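Local coordinates for adenylate cyclase (PDB 6YP4), which hydrolyses triphosphates with a dominant triphosphatase activity, although it was first taken for an adenylyl cyclase, and binds magnesium and nucleotide within a CYTH fold, at residues Glu4-Leu9 with Glu162-Thr167; Ser13-Leu18 with Leu148-Thr153; Phe25-His30 with Arg137-Trp142. All coordinates share one frame; numbering follows the deposited sequence. Where two conformers were deposited one is given.

Contact 1. Residues Glu4-Leu9 with Glu162-Thr167; sequences EIKLRL and EIECET. With GCP (phosphomethylphosphonic acid guanylate ester), chain B; EDO (1,2-ethanediol), chain H.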
# COMPACT_ATOMS: atom_id res chain seq x y z
N GLU A 4 2.03 -13.21 5.99
CA GLU A 4 1.85 -12.16 6.98
C GLU A 4 2.09 -12.71 8.37
O GLU A 4 1.85 -13.89 8.67
CB GLU A 4 0.44 -11.52 6.91
CG GLU A 4 0.38 -10.25 6.06
CD GLU A 4 -0.78 -9.33 6.39
OE1 GLU A 4 -1.94 -9.70 6.10
OE2 GLU A 4 -0.55 -8.22 6.93
N ILE A 5 2.60 -11.84 9.23
CA ILE A 5 2.64 -12.08 10.67
C ILE A 5 1.32 -11.57 11.22
O ILE A 5 0.83 -10.52 10.78
CB ILE A 5 3.85 -11.37 11.31
CG1 ILE A 5 5.15 -11.78 10.61
CG2 ILE A 5 3.91 -11.63 12.80
CD1 ILE A 5 5.39 -13.24 10.61
N LYS A 6 0.71 -12.29 12.16
CA LYS A 6 -0.60 -11.89 12.69
C LYS A 6 -0.62 -12.14 14.19
O LYS A 6 -0.63 -13.29 14.64
CB LYS A 6 -1.74 -12.63 11.99
CG LYS A 6 -1.92 -12.23 10.53
CD LYS A 6 -3.17 -12.84 9.92
CE LYS A 6 -3.37 -12.39 8.48
NZ LYS A 6 -4.61 -12.98 7.91
N LEU A 7 -0.65 -11.05 14.97
CA LEU A 7 -0.68 -11.11 16.43
C LEU A 7 -1.97 -10.47 16.93
O LEU A 7 -2.43 -9.48 16.37
CB LEU A 7 0.51 -10.37 17.03
CG LEU A 7 1.88 -10.62 16.38
CD1 LEU A 7 2.89 -9.63 16.93
CD2 LEU A 7 2.35 -12.05 16.64
N ARG A 8 -2.55 -11.03 17.98
CA ARG A 8 -3.80 -10.51 18.53
C ARG A 8 -3.52 -9.75 19.82
O ARG A 8 -2.78 -10.23 20.67
CB ARG A 8 -4.80 -11.64 18.76
CG ARG A 8 -6.14 -11.18 19.31
CD ARG A 8 -7.10 -12.35 19.45
NE ARG A 8 -8.37 -11.93 20.03
CZ ARG A 8 -9.27 -12.76 20.54
NH1 ARG A 8 -9.05 -14.07 20.56
NH2 ARG A 8 -10.40 -12.27 21.04
N LEU A 9 -4.13 -8.54 19.97
CA LEU A 9 -4.07 -7.84 21.25
C LEU A 9 -5.31 -8.17 22.09
O LEU A 9 -6.42 -8.29 21.55
CB LEU A 9 -3.98 -6.33 21.04
CG LEU A 9 -3.01 -5.91 19.94
CD1 LEU A 9 -2.98 -4.41 19.83
CD2 LEU A 9 -1.63 -6.42 20.26
N GLU A 162 -5.89 -6.55 16.25
CA GLU A 162 -4.74 -7.30 15.77
C GLU A 162 -3.70 -6.33 15.27
O GLU A 162 -3.99 -5.17 14.93
CB GLU A 162 -5.06 -8.28 14.64
CG GLU A 162 -6.23 -9.20 14.86
CD GLU A 162 -6.71 -9.83 13.57
OE1 GLU A 162 -5.88 -10.48 12.90
OE2 GLU A 162 -7.89 -9.66 13.23
N ILE A 163 -2.47 -6.81 15.20
CA ILE A 163 -1.43 -6.15 14.43
C ILE A 163 -0.82 -7.16 13.47
O ILE A 163 -0.62 -8.33 13.83
CB ILE A 163 -0.36 -5.49 15.33
CG1 ILE A 163 0.61 -4.68 14.45
CG2 ILE A 163 0.37 -6.53 16.17
CD1 ILE A 163 1.15 -3.43 15.09
N GLU A 164 -0.54 -6.72 12.23
CA GLU A 164 -0.12 -7.63 11.17
C GLU A 164 0.96 -6.96 10.33
O GLU A 164 1.04 -5.73 10.27
CB GLU A 164 -1.28 -8.04 10.27
CG GLU A 164 -2.44 -8.60 11.08
CD GLU A 164 -3.68 -8.83 10.25
OE1 GLU A 164 -3.65 -8.52 9.04
OE2 GLU A 164 -4.67 -9.31 10.82
N CYS A 165 1.78 -7.80 9.68
CA CYS A 165 2.92 -7.35 8.89
C CYS A 165 3.17 -8.32 7.74
O CYS A 165 3.50 -9.48 7.97
CB CYS A 165 4.17 -7.22 9.76
SG CYS A 165 5.58 -6.54 8.85
N GLU A 166 3.04 -7.83 6.50
CA GLU A 166 3.36 -8.62 5.32
C GLU A 166 4.86 -8.58 5.08
O GLU A 166 5.47 -7.50 5.10
CB GLU A 166 2.60 -8.08 4.10
CG GLU A 166 2.10 -9.15 3.12
CD GLU A 166 3.15 -9.57 2.09
OE1 GLU A 166 4.13 -8.81 1.91
OE2 GLU A 166 2.99 -10.65 1.47
N THR A 167 5.46 -9.74 4.84
CA THR A 167 6.91 -9.79 4.74
C THR A 167 7.31 -11.01 3.92
O THR A 167 6.54 -11.97 3.78
CB THR A 167 7.55 -9.84 6.12
OG1 THR A 167 8.97 -9.94 6.01
CG2 THR A 167 7.01 -11.04 6.91
PG GCP B . -6.33 -9.72 7.15
O1G GCP B . -5.62 -10.22 8.37
O2G GCP B . -7.35 -8.66 7.52
O3G GCP B . -7.01 -10.87 6.45
C3B GCP B . -5.09 -8.97 6.03
PB GCP B . -5.95 -8.42 4.48
O1B GCP B . -7.00 -9.40 4.03
O2B GCP B . -6.51 -7.03 4.65
O3A GCP B . -4.77 -8.38 3.34
PA GCP B . -5.06 -7.63 1.91
O1A GCP B . -4.48 -8.51 0.82
O2A GCP B . -6.56 -7.52 1.74
O5' GCP B . -4.39 -6.08 1.92
C5' GCP B . -3.49 -5.73 2.97
C4' GCP B . -2.15 -6.57 2.88
O4' GCP B . -1.54 -6.65 1.44
C3' GCP B . -1.25 -5.99 3.58
O3' GCP B . -0.51 -6.97 4.34
C2' GCP B . -0.29 -5.10 2.54
O2' GCP B . 1.14 -5.15 2.90
C1' GCP B . -0.49 -5.49 1.34
N9 GCP B . -1.04 -4.35 0.51
C8 GCP B . -2.36 -4.20 0.33
N7 GCP B . -2.58 -3.12 -0.44
C5 GCP B . -1.38 -2.58 -0.73
C6 GCP B . -1.02 -1.47 -1.48
O6 GCP B . -1.85 -0.80 -2.00
N1 GCP B . 0.27 -1.15 -1.62
C2 GCP B . 1.23 -1.91 -1.03
N2 GCP B . 2.60 -1.47 -1.25
N3 GCP B . 0.87 -3.00 -0.30
C4 GCP B . -0.43 -3.34 -0.15
C1 EDO H . -5.85 -13.27 23.34
O1 EDO H . -6.99 -12.41 23.30
C2 EDO H . -4.75 -12.69 22.47
O2 EDO H . -4.27 -11.47 23.05
O HOH W 1 -6.76 -11.81 10.32
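Ile5 and Cys165 form one of two hydrogen-bonded pairs that join Glu4-Leu9 to Glu162-Thr167, the other being Leu7 with Ile163. Within the first pair, Ile5 N meets Cys165 O at 2.8 Å and Cys165 N returns to Ile5 O. In the second, Leu7 N reaches Ile163 O at 2.9 Å with an N-H...O angle of 175°. CA-H...O contacts add to these bonds, such as Glu164 CA to Ile5 O at 3.1 Å. The strands run antiparallel, 170° between their directions.

On the apolar face Leu7 and Ile163 run alongside each other, Leu7 CB 3.9 Å from Ile163 CG2. Helix 170-183 covers Ile5 and Leu7. The opposite face carries Glu4 and Lys6, which with Glu2 form the ExExK signature of the CYTH superfamily, and across from them Glu162, Glu164 and Glu166. Of these, Glu4, Lys6, Glu164 and Glu166 line the nucleotide pocket.

Charged contacts dominate there. Lys6, extended beyond CG, rests its CG 3.7 Å from Glu164 CG and sends NZ to O1G of the bound nucleotide analogue in a weak hydrogen bond of 3.0 Å. Glu164 OE1 also approaches O1G, at 2.7 Å. Water 1 lies within hydrogen-bonding distance of Glu162 OE1 and O1G. Lys195 forms salt bridges with Glu162 and Glu164, which would probably offset part of the negative charge. Like charges also meet: in the conformer given, one of two deposited, Glu4 OE1 stands 3.6 Å from Glu164 OE1 with the carboxylate planes 81° apart.

Contact 2. Residues Ser13-Leu18 with Leu148-Thr153; sequences SAHQLL and LELDET. With GCP (phosphomethylphosphonic acid guanylate ester), chain B.
His15 and Leu150 both set CG anti to their backbone N, His15 with chi1 176°, and each CB already points toward the opposing segment. The imidazole and the isobutyl group thereby meet between helix 13-18 and strand 148-153. Their CA atoms, 8.2 Å apart, are the nearest pair across the two segments, and the axes approach to 10.3 Å at 148°, a spacing spanned by side chains and one bridging water.

The histidine crosses the leucine obliquely: NE2 lies 3.8 Å from Leu150 CD2, while CD2 of the ring is equally close to Leu150 CG. From the next turn of the helix Leu18 adds its CD2, which touches Leu150 CD1 at 3.8 Å. Leu150 CD1 thus packs against Leu18 and also comes near the imidazole, which Leu150 CD2 meets more closely. An alanine in place of Leu150 would probably open a gap beside the His15 ring and leave Leu18 CD2 without its apolar mate on this strand.

Helix 12-22 here covers the face of the sheet turned from the nucleotide. Alternation along the strand gives the evidence: Leu148, Leu150 and Glu152 turn toward the helix, whereas Asp151 points away and forms salt bridges with Arg137 and Lys195, and Glu149 belongs to the ligand pocket.

Polar contact between the segments passes through water 2, which lies in the plane of the imidazole at its edge, 2.8 Å from His15 NE2, and donates to Leu150 O at 2.9 Å. Glu152 OE1 stands 3.9 Å from His15 CE1, its carboxylate plane turned 63° from the ring. A carboxylate this near would be expected to stabilise a protonated imidazole somewhat, although the histidine's charge remains unobserved.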
# COMPACT_ATOMS: atom_id res chain seq x y z
N SER A 13 -7.17 -1.37 26.06
CA SER A 13 -6.03 -0.68 26.64
C SER A 13 -4.74 -1.09 25.94
O SER A 13 -3.88 -0.24 25.67
CB SER A 13 -5.96 -0.95 28.16
OG SER A 13 -5.68 -2.30 28.49
N ALA A 14 -4.60 -2.37 25.58
CA ALA A 14 -3.40 -2.76 24.85
C ALA A 14 -3.37 -2.08 23.49
O ALA A 14 -2.32 -1.60 23.06
CB ALA A 14 -3.30 -4.27 24.69
N HIS A 15 -4.52 -2.00 22.81
CA HIS A 15 -4.59 -1.34 21.51
C HIS A 15 -4.24 0.14 21.62
O HIS A 15 -3.51 0.68 20.77
CB HIS A 15 -6.00 -1.53 20.91
CG HIS A 15 -6.22 -0.80 19.62
ND1 HIS A 15 -6.67 0.50 19.56
CD2 HIS A 15 -6.06 -1.20 18.33
CE1 HIS A 15 -6.76 0.87 18.29
NE2 HIS A 15 -6.40 -0.14 17.53
N GLN A 16 -4.77 0.81 22.64
CA GLN A 16 -4.43 2.20 22.90
C GLN A 16 -2.93 2.39 23.06
O GLN A 16 -2.32 3.23 22.39
CB GLN A 16 -5.17 2.68 24.15
CG GLN A 16 -4.75 4.06 24.66
CD GLN A 16 -5.25 5.19 23.76
OE1 GLN A 16 -6.41 5.21 23.34
NE2 GLN A 16 -4.37 6.13 23.46
N LEU A 17 -2.30 1.62 23.96
CA LEU A 17 -0.89 1.87 24.25
C LEU A 17 -0.00 1.50 23.05
O LEU A 17 0.98 2.19 22.76
CB LEU A 17 -0.47 1.13 25.51
CG LEU A 17 -1.05 1.66 26.82
CD1 LEU A 17 -0.67 0.79 28.01
CD2 LEU A 17 -0.64 3.09 27.08
N LEU A 18 -0.35 0.45 22.29
CA LEU A 18 0.43 0.18 21.07
C LEU A 18 0.24 1.29 20.03
O LEU A 18 1.20 1.68 19.35
CB LEU A 18 0.04 -1.17 20.48
CG LEU A 18 0.77 -1.62 19.21
CD1 LEU A 18 2.25 -1.52 19.37
CD2 LEU A 18 0.38 -3.03 18.86
N LEU A 148 3.25 -1.95 9.11
CA LEU A 148 2.42 -2.54 10.17
C LEU A 148 0.99 -2.06 10.03
O LEU A 148 0.74 -0.87 9.78
CB LEU A 148 2.94 -2.16 11.55
CG LEU A 148 4.41 -2.43 11.90
CD1 LEU A 148 4.72 -1.84 13.26
CD2 LEU A 148 4.77 -3.91 11.85
N GLU A 149 0.03 -2.98 10.20
CA GLU A 149 -1.39 -2.68 10.12
C GLU A 149 -2.03 -3.05 11.45
O GLU A 149 -2.02 -4.23 11.82
CB GLU A 149 -2.07 -3.44 8.98
CG GLU A 149 -1.77 -2.89 7.60
CD GLU A 149 -1.71 -3.99 6.56
OE1 GLU A 149 -0.73 -4.77 6.60
OE2 GLU A 149 -2.64 -4.10 5.73
N LEU A 150 -2.56 -2.06 12.16
CA LEU A 150 -3.19 -2.23 13.46
C LEU A 150 -4.69 -2.11 13.26
O LEU A 150 -5.18 -1.05 12.84
CB LEU A 150 -2.67 -1.18 14.44
CG LEU A 150 -3.12 -1.22 15.89
CD1 LEU A 150 -2.56 -2.45 16.60
CD2 LEU A 150 -2.71 0.05 16.62
N ASP A 151 -5.42 -3.19 13.54
CA ASP A 151 -6.82 -3.30 13.17
C ASP A 151 -7.72 -3.26 14.41
O ASP A 151 -7.38 -3.82 15.45
CB ASP A 151 -7.10 -4.60 12.40
CG ASP A 151 -6.57 -4.57 10.97
OD1 ASP A 151 -6.52 -3.47 10.34
OD2 ASP A 151 -6.26 -5.67 10.47
N GLU A 152 -8.86 -2.60 14.28
CA GLU A 152 -9.92 -2.64 15.27
C GLU A 152 -11.15 -3.15 14.53
O GLU A 152 -11.75 -2.42 13.73
CB GLU A 152 -10.15 -1.26 15.89
CG GLU A 152 -11.26 -1.22 16.94
CD GLU A 152 -11.39 0.15 17.59
OE1 GLU A 152 -10.55 1.03 17.31
OE2 GLU A 152 -12.35 0.33 18.38
N THR A 153 -11.53 -4.40 14.81
CA THR A 153 -12.47 -5.15 13.99
C THR A 153 -13.77 -5.31 14.76
O THR A 153 -13.81 -5.98 15.80
CB THR A 153 -11.90 -6.51 13.62
OG1 THR A 153 -10.63 -6.33 12.97
CG2 THR A 153 -12.84 -7.23 12.69
PG GCP B . -6.33 -9.72 7.15
O1G GCP B . -5.62 -10.22 8.37
O2G GCP B . -7.35 -8.66 7.52
O3G GCP B . -7.01 -10.87 6.45
C3B GCP B . -5.09 -8.97 6.03
PB GCP B . -5.95 -8.42 4.48
O1B GCP B . -7.00 -9.40 4.03
O2B GCP B . -6.51 -7.03 4.65
O3A GCP B . -4.77 -8.38 3.34
PA GCP B . -5.06 -7.63 1.91
O1A GCP B . -4.48 -8.51 0.82
O2A GCP B . -6.56 -7.52 1.74
O5' GCP B . -4.39 -6.08 1.92
C5' GCP B . -3.49 -5.73 2.97
C4' GCP B . -2.15 -6.57 2.88
O4' GCP B . -1.54 -6.65 1.44
C3' GCP B . -1.25 -5.99 3.58
O3' GCP B . -0.51 -6.97 4.34
C2' GCP B . -0.29 -5.10 2.54
O2' GCP B . 1.14 -5.15 2.90
C1' GCP B . -0.49 -5.49 1.34
N9 GCP B . -1.04 -4.35 0.51
C8 GCP B . -2.36 -4.20 0.33
N7 GCP B . -2.58 -3.12 -0.44
C5 GCP B . -1.38 -2.58 -0.73
C6 GCP B . -1.02 -1.47 -1.48
O6 GCP B . -1.85 -0.80 -2.00
N1 GCP B . 0.27 -1.15 -1.62
C2 GCP B . 1.23 -1.91 -1.03
N2 GCP B . 2.60 -1.47 -1.25
N3 GCP B . 0.87 -3.00 -0.30
C4 GCP B . -0.43 -3.34 -0.15
O HOH W 2 -6.56 0.54 14.82

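Contact 3. Residues Phe25-His30 with Arg137-Trp142; sequences FHLKTH and RAVYRW. With GCP (phosphomethylphosphonic acid guanylate ester), chain C; GCP (phosphomethylphosphonic acid guanylate ester), chain B.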
# COMPACT_ATOMS: atom_id res chain seq x y z
N PHE A 25 5.23 6.65 13.59
CA PHE A 25 5.37 5.98 12.31
C PHE A 25 4.09 6.01 11.48
O PHE A 25 4.03 5.37 10.42
CB PHE A 25 5.84 4.54 12.53
CG PHE A 25 7.02 4.44 13.45
CD1 PHE A 25 8.31 4.62 12.96
CD2 PHE A 25 6.85 4.19 14.79
CE1 PHE A 25 9.40 4.56 13.80
CE2 PHE A 25 7.94 4.12 15.64
CZ PHE A 25 9.22 4.30 15.15
N HIS A 26 3.10 6.78 11.91
CA HIS A 26 1.77 6.70 11.33
C HIS A 26 1.76 7.22 9.90
O HIS A 26 2.23 8.33 9.61
CB HIS A 26 0.80 7.50 12.18
CG HIS A 26 -0.59 7.51 11.64
ND1 HIS A 26 -1.10 8.57 10.92
CD2 HIS A 26 -1.58 6.60 11.73
CE1 HIS A 26 -2.35 8.30 10.58
NE2 HIS A 26 -2.66 7.11 11.05
N LEU A 27 1.18 6.43 9.00
CA LEU A 27 1.00 6.79 7.60
C LEU A 27 -0.44 7.14 7.25
O LEU A 27 -0.67 8.12 6.55
CB LEU A 27 1.45 5.63 6.70
CG LEU A 27 1.25 5.83 5.19
CD1 LEU A 27 2.09 7.00 4.71
CD2 LEU A 27 1.61 4.59 4.40
N LYS A 28 -1.43 6.37 7.71
CA LYS A 28 -2.81 6.65 7.37
C LYS A 28 -3.72 5.80 8.25
O LYS A 28 -3.30 4.78 8.79
CB LYS A 28 -3.11 6.38 5.88
CG LYS A 28 -2.85 4.93 5.48
CD LYS A 28 -2.92 4.74 3.96
CE LYS A 28 -2.68 3.29 3.58
NZ LYS A 28 -3.16 2.96 2.19
N THR A 29 -4.98 6.22 8.36
CA THR A 29 -6.02 5.43 9.03
C THR A 29 -7.28 5.52 8.18
O THR A 29 -7.68 6.62 7.80
CB THR A 29 -6.29 5.95 10.45
OG1 THR A 29 -5.08 5.90 11.21
CG2 THR A 29 -7.45 5.13 11.18
N HIS A 30 -7.90 4.37 7.89
CA HIS A 30 -9.11 4.32 7.08
C HIS A 30 -10.11 3.31 7.63
O HIS A 30 -9.74 2.33 8.29
CB HIS A 30 -8.78 3.97 5.63
CG HIS A 30 -8.05 5.07 4.92
ND1 HIS A 30 -8.71 6.13 4.32
CD2 HIS A 30 -6.73 5.33 4.78
CE1 HIS A 30 -7.82 6.96 3.81
NE2 HIS A 30 -6.62 6.49 4.07
N ARG A 137 -8.48 0.47 10.24
CA ARG A 137 -7.10 0.05 10.03
C ARG A 137 -6.19 1.27 10.03
O ARG A 137 -6.37 2.17 9.20
CB ARG A 137 -6.95 -0.73 8.72
CG ARG A 137 -5.49 -0.92 8.26
CD ARG A 137 -5.40 -2.01 7.21
NE ARG A 137 -5.86 -3.31 7.71
CZ ARG A 137 -6.08 -4.38 6.93
NH1 ARG A 137 -5.88 -4.30 5.62
NH2 ARG A 137 -6.49 -5.52 7.46
N ALA A 138 -5.23 1.27 10.94
CA ALA A 138 -4.18 2.28 11.04
C ALA A 138 -2.89 1.68 10.50
O ALA A 138 -2.51 0.58 10.91
CB ALA A 138 -4.02 2.74 12.50
N VAL A 139 -2.25 2.37 9.56
CA VAL A 139 -1.10 1.85 8.83
C VAL A 139 0.15 2.62 9.25
O VAL A 139 0.11 3.85 9.37
CB VAL A 139 -1.28 1.95 7.30
CG1 VAL A 139 -0.15 1.23 6.55
CG2 VAL A 139 -2.63 1.41 6.89
N TYR A 140 1.26 1.89 9.42
CA TYR A 140 2.52 2.43 9.89
C TYR A 140 3.65 1.92 9.01
O TYR A 140 3.68 0.73 8.66
CB TYR A 140 2.78 2.03 11.37
CG TYR A 140 1.65 2.42 12.29
CD1 TYR A 140 0.55 1.59 12.48
CD2 TYR A 140 1.65 3.67 12.92
CE1 TYR A 140 -0.49 1.97 13.30
CE2 TYR A 140 0.62 4.06 13.72
CZ TYR A 140 -0.44 3.21 13.93
OH TYR A 140 -1.47 3.63 14.72
N ARG A 141 4.59 2.81 8.66
CA ARG A 141 5.86 2.41 8.06
C ARG A 141 6.92 2.38 9.17
O ARG A 141 7.28 3.43 9.72
CB ARG A 141 6.27 3.35 6.93
CG ARG A 141 7.61 2.99 6.34
CD ARG A 141 7.94 3.80 5.06
NE ARG A 141 6.97 3.59 3.99
CZ ARG A 141 6.05 4.49 3.63
NH1 ARG A 141 6.00 5.65 4.26
NH2 ARG A 141 5.20 4.24 2.66
N TRP A 142 7.42 1.18 9.49
CA TRP A 142 8.27 0.91 10.64
C TRP A 142 9.73 0.70 10.18
O TRP A 142 10.10 1.12 9.07
CB TRP A 142 7.68 -0.29 11.40
CG TRP A 142 8.27 -0.48 12.75
CD1 TRP A 142 8.58 0.50 13.65
CD2 TRP A 142 8.68 -1.71 13.35
NE1 TRP A 142 9.13 -0.05 14.77
CE2 TRP A 142 9.21 -1.41 14.62
CE3 TRP A 142 8.63 -3.05 12.94
CZ2 TRP A 142 9.69 -2.39 15.49
CZ3 TRP A 142 9.12 -4.03 13.81
CH2 TRP A 142 9.64 -3.69 15.06
PG GCP C . 9.96 6.87 -6.25
O1G GCP C . 10.93 6.06 -7.06
O2G GCP C . 8.89 7.46 -7.14
O3G GCP C . 10.71 7.98 -5.54
C3B GCP C . 9.18 5.77 -5.03
PB GCP C . 8.04 6.78 -3.97
O1B GCP C . 8.62 8.13 -3.63
O2B GCP C . 6.68 6.90 -4.60
O3A GCP C . 7.90 5.93 -2.57
PA GCP C . 6.71 6.33 -1.50
O1A GCP C . 7.34 6.27 -0.12
O2A GCP C . 6.28 7.75 -1.81
O5' GCP C . 5.40 5.29 -1.67
C5' GCP C . 5.56 4.11 -2.46
C4' GCP C . 6.57 3.10 -1.79
O4' GCP C . 6.35 2.89 -0.26
C3' GCP C . 6.41 1.94 -2.31
O3' GCP C . 7.70 1.33 -2.57
C2' GCP C . 5.46 1.04 -1.26
O2' GCP C . 5.90 -0.36 -1.17
C1' GCP C . 5.44 1.62 -0.12
N9 GCP C . 4.02 2.01 0.22
C8 GCP C . 3.57 3.25 -0.03
N7 GCP C . 2.29 3.34 0.37
C5 GCP C . 1.93 2.15 0.87
C6 GCP C . 0.74 1.69 1.41
O6 GCP C . -0.20 2.41 1.49
N1 GCP C . 0.65 0.43 1.85
C2 GCP C . 1.73 -0.40 1.76
N2 GCP C . 1.51 -1.75 2.26
N3 GCP C . 2.89 0.05 1.22
C4 GCP C . 2.99 1.33 0.78
PG GCP B . -6.33 -9.72 7.15
O1G GCP B . -5.62 -10.22 8.37
O2G GCP B . -7.35 -8.66 7.52
O3G GCP B . -7.01 -10.87 6.45
C3B GCP B . -5.09 -8.97 6.03
PB GCP B . -5.95 -8.42 4.48
O1B GCP B . -7.00 -9.40 4.03
O2B GCP B . -6.51 -7.03 4.65
O3A GCP B . -4.77 -8.38 3.34
PA GCP B . -5.06 -7.63 1.91
O1A GCP B . -4.48 -8.51 0.82
O2A GCP B . -6.56 -7.52 1.74
O5' GCP B . -4.39 -6.08 1.92
C5' GCP B . -3.49 -5.73 2.97
C4' GCP B . -2.15 -6.57 2.88
O4' GCP B . -1.54 -6.65 1.44
C3' GCP B . -1.25 -5.99 3.58
O3' GCP B . -0.51 -6.97 4.34
C2' GCP B . -0.29 -5.10 2.54
O2' GCP B . 1.14 -5.15 2.90
C1' GCP B . -0.49 -5.49 1.34
N9 GCP B . -1.04 -4.35 0.51
C8 GCP B . -2.36 -4.20 0.33
N7 GCP B . -2.58 -3.12 -0.44
C5 GCP B . -1.38 -2.58 -0.73
C6 GCP B . -1.02 -1.47 -1.48
O6 GCP B . -1.85 -0.80 -2.00
N1 GCP B . 0.27 -1.15 -1.62
C2 GCP B . 1.23 -1.91 -1.03
N2 GCP B . 2.60 -1.47 -1.25
N3 GCP B . 0.87 -3.00 -0.30
C4 GCP B . -0.43 -3.34 -0.15
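Phe25 receives the edge of Trp142 over the centre of its ring, a T-shaped pair with centroids 5.1 Å apart and planes at 88°; Trp142 CD1 is the atom that meets the face. Phe25 O accepts Arg141 N at 3.2 Å. His26 then turns an edge toward the face of Tyr140 in an offset edge-to-face stack, planes at 70°. The rotation of this imidazole is further fixed by NE2 meeting Thr29 OG1 at 2.7 Å and by ND1 bonding Glu84 of the second subunit.

Leu27 and Lys28 both face Val139, a classic beta bulge: Leu27 N binds Val139 O at 2.8 Å, and Lys28 N adds a weak bond to the same oxygen. Lys28 places CG between its backbone N and carbonyl carbon, chi1 59°, and its extended chain runs beside Val139, CG 3.8 Å from Val139 CG2. NZ then reaches O6 of the chain C guanine at 3.1 Å. After Thr29, with OG1 against Ala138 CB, His30 pairs with Arg137 through two backbone bonds.

These antiparallel strands therefore serve two nucleotides. Arg137 directs NH1 to O2B of the chain B analogue at 3.0 Å, while Asp151 takes its NE; this pairing would hold the guanidinium in place and partly balance phosphate charge, and the Lys28 bond is consistent with guanine recognition at the subunit interface.

From the N terminus, strand 2-9 comes first, and contact 1 joins it to strand 158-166, closing the widest loop, its nearest ends 153 residues apart. Helix 12-22 follows and meets strand 147-155 in contact 2, which lies within that loop; strand 26-39 then pairs with strand 127-141 in contact 3, innermost of the three. The contacts nest without crossing. Neighbouring strands of one antiparallel sheet link them: Glu162 O lies 2.8 Å from Asp151 N between contacts 1 and 2, and Leu148 N lies 2.8 Å from Tyr140 O between contacts 2 and 3. All three reach the same chain B nucleotide.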